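PDB 5O1L: rubber oxygenase from Streptomyces sp., which cleaves the double bonds of poly(cis-1,4-isoprene) rubber by adding dioxygen, using a non-covalently bound b-type heme. Local coordinates for residues Tyr257-Gln262 and Ile275-Trp279. Numbering follows the deposited sequence.
Sequences YLHVWQ and IPATW
Gln262 of helix 251-267 reaches across to the backbone of the loop that returns the chain to helix 279-289, a buried helix-loop contact in the all-helical, heme-binding catalytic domain. Its CG stands anti to the carbonyl carbon (chi1 -69°) and the chain runs on extended, carrying NE2 to two successive carbonyls. The bond from Gln262 NE2 to Pro276 O is 2.9 Å long and nearly straight (164°), on a lone pair in the carbonyl plane and close to the amide plane of Gln262; that to Ala277 O is weak and bent. A weak bond from His259 ND1 meets the other end of the amide, OE1. A leucine here would probably leave both loop carbonyls without this donor and His259 ND1 without its weak acceptor. Nearer the helix backbone, Ile275 crosses the Gln262 chain at a slant, its CG2 3.9 Å from Gln262 CG. One turn back, Leu258 slides antiparallel along one face of the Trp279 indole: CB sits over the rim, and CD2 makes a CH-pi contact 4.0 Å from the five-membered ring centroid. Trp279 NE1 hydrogen-bonds to Ala254 O of helix 251-267, which helps set the turn of the indole. The Tyr257 and Trp279 side chains cross at about a right angle and meet edge to edge, Tyr257 CD2 lying 3.9 Å from Trp279 CZ2.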
loop_
_atom_site.group_PDB
_atom_site.type_symbol
_atom_site.label_atom_id
_atom_site.label_comp_id
_atom_site.label_asym_id
_atom_site.label_seq_id
_atom_site.Cartn_x
_atom_site.Cartn_y
_atom_site.Cartn_z
ATOM N N TYR A 257 3.011 -12.808 -7.562
ATOM C CA TYR A 257 2.462 -11.605 -6.939
ATOM C C TYR A 257 2.775 -11.562 -5.447
ATOM O O TYR A 257 3.229 -10.521 -4.907
ATOM C CB TYR A 257 0.940 -11.501 -7.200
ATOM C CG TYR A 257 0.252 -10.302 -6.625
ATOM C CD1 TYR A 257 0.279 -9.133 -7.284
ATOM C CD2 TYR A 257 -0.407 -10.335 -5.433
ATOM C CE1 TYR A 257 -0.383 -8.030 -6.767
ATOM C CE2 TYR A 257 -1.074 -9.247 -4.910
ATOM C CZ TYR A 257 -1.023 -8.089 -5.587
ATOM O OH TYR A 257 -1.650 -6.948 -5.026
ATOM N N LEU A 258 2.576 -12.643 -4.715
ATOM C CA LEU A 258 2.978 -12.702 -3.331
ATOM C C LEU A 258 4.455 -12.378 -3.153
ATOM O O LEU A 258 4.821 -11.607 -2.272
ATOM C CB LEU A 258 2.691 -14.082 -2.750
ATOM C CG LEU A 258 3.142 -14.301 -1.297
ATOM C CD1 LEU A 258 2.462 -13.375 -0.323
ATOM C CD2 LEU A 258 2.798 -15.744 -0.948
ATOM N N HIS A 259 5.278 -12.944 -3.993
ATOM C CA HIS A 259 6.737 -12.721 -3.918
ATOM C C HIS A 259 7.088 -11.272 -4.069
ATOM O O HIS A 259 7.924 -10.746 -3.324
ATOM C CB HIS A 259 7.462 -13.614 -4.895
ATOM C CG HIS A 259 8.935 -13.670 -4.684
ATOM N ND1 HIS A 259 9.468 -14.215 -3.530
ATOM C CD2 HIS A 259 9.978 -13.234 -5.407
ATOM C CE1 HIS A 259 10.809 -14.093 -3.593
ATOM N NE2 HIS A 259 11.135 -13.556 -4.717
ATOM N N VAL A 260 6.485 -10.598 -5.039
ATOM C CA VAL A 260 6.707 -9.134 -5.148
ATOM C C VAL A 260 6.401 -8.446 -3.849
ATOM O O VAL A 260 7.179 -7.569 -3.401
ATOM C CB VAL A 260 5.885 -8.559 -6.303
ATOM C CG1 VAL A 260 5.903 -7.041 -6.304
ATOM C CG2 VAL A 260 6.283 -9.075 -7.642
ATOM N N TRP A 261 5.288 -8.733 -3.225
ATOM C CA TRP A 261 4.885 -8.127 -1.966
ATOM C C TRP A 261 5.744 -8.537 -0.810
ATOM O O TRP A 261 6.007 -7.748 0.097
ATOM C CB TRP A 261 3.373 -8.272 -1.730
ATOM C CG TRP A 261 2.610 -7.350 -2.576
ATOM C CD1 TRP A 261 2.135 -7.501 -3.835
ATOM C CD2 TRP A 261 2.342 -5.970 -2.202
ATOM N NE1 TRP A 261 1.575 -6.298 -4.264
ATOM C CE2 TRP A 261 1.647 -5.389 -3.266
ATOM C CE3 TRP A 261 2.595 -5.243 -1.084
ATOM C CZ2 TRP A 261 1.215 -4.052 -3.228
ATOM C CZ3 TRP A 261 2.137 -3.955 -1.003
ATOM C CH2 TRP A 261 1.492 -3.363 -2.105
ATOM N N GLN A 262 6.280 -9.747 -0.794
ATOM C CA GLN A 262 7.186 -10.176 0.262
ATOM C C GLN A 262 8.512 -9.395 0.163
ATOM O O GLN A 262 8.980 -8.873 1.169
ATOM C CB GLN A 262 7.456 -11.685 0.163
ATOM C CG GLN A 262 6.305 -12.637 0.489
ATOM C CD GLN A 262 6.589 -14.037 0.055
ATOM O OE1 GLN A 262 7.224 -14.304 -0.972
ATOM N NE2 GLN A 262 6.096 -14.957 0.893
ATOM N N ILE A 275 6.974 -11.317 7.849
ATOM C CA ILE A 275 6.402 -11.378 6.477
ATOM C C ILE A 275 5.852 -12.773 6.235
ATOM O O ILE A 275 6.579 -13.745 6.419
ATOM C CB ILE A 275 7.515 -11.076 5.420
ATOM C CG1 ILE A 275 8.220 -9.736 5.693
ATOM C CG2 ILE A 275 6.940 -11.167 4.028
ATOM C CD1 ILE A 275 9.410 -9.498 4.826
ATOM N N PRO A 276 4.587 -12.921 5.874
ATOM C CA PRO A 276 4.057 -14.272 5.663
ATOM C C PRO A 276 4.723 -15.000 4.562
ATOM O O PRO A 276 4.995 -14.426 3.514
ATOM C CB PRO A 276 2.556 -14.096 5.353
ATOM C CG PRO A 276 2.370 -12.645 5.244
ATOM C CD PRO A 276 3.604 -11.879 5.618
ATOM N N ALA A 277 4.997 -16.299 4.755
ATOM C CA ALA A 277 5.702 -17.076 3.736
ATOM C C ALA A 277 4.833 -17.604 2.587
ATOM O O ALA A 277 5.335 -17.837 1.497
ATOM C CB ALA A 277 6.431 -18.317 4.330
ATOM N N THR A 278 3.535 -17.705 2.854
ATOM C CA THR A 278 2.569 -18.298 1.962
ATOM C C THR A 278 1.259 -17.554 1.964
ATOM O O THR A 278 0.976 -16.810 2.891
ATOM C CB THR A 278 2.264 -19.770 2.412
ATOM O OG1 THR A 278 1.639 -19.751 3.704
ATOM C CG2 THR A 278 3.493 -20.614 2.403
ATOM N N TRP A 279 0.450 -17.754 0.882
ATOM C CA TRP A 279 -0.879 -17.235 0.891
ATOM C C TRP A 279 -1.748 -17.736 2.025
ATOM O O TRP A 279 -2.495 -16.982 2.566
ATOM C CB TRP A 279 -1.615 -17.458 -0.397
ATOM C CG TRP A 279 -1.262 -16.489 -1.462
ATOM C CD1 TRP A 279 -0.655 -16.759 -2.647
ATOM C CD2 TRP A 279 -1.392 -15.071 -1.368
ATOM N NE1 TRP A 279 -0.523 -15.596 -3.342
ATOM C CE2 TRP A 279 -0.933 -14.533 -2.581
ATOM C CE3 TRP A 279 -1.869 -14.201 -0.399
ATOM C CZ2 TRP A 279 -0.889 -13.164 -2.802
ATOM C CZ3 TRP A 279 -1.799 -12.850 -0.643
ATOM C CH2 TRP A 279 -1.313 -12.364 -1.839
#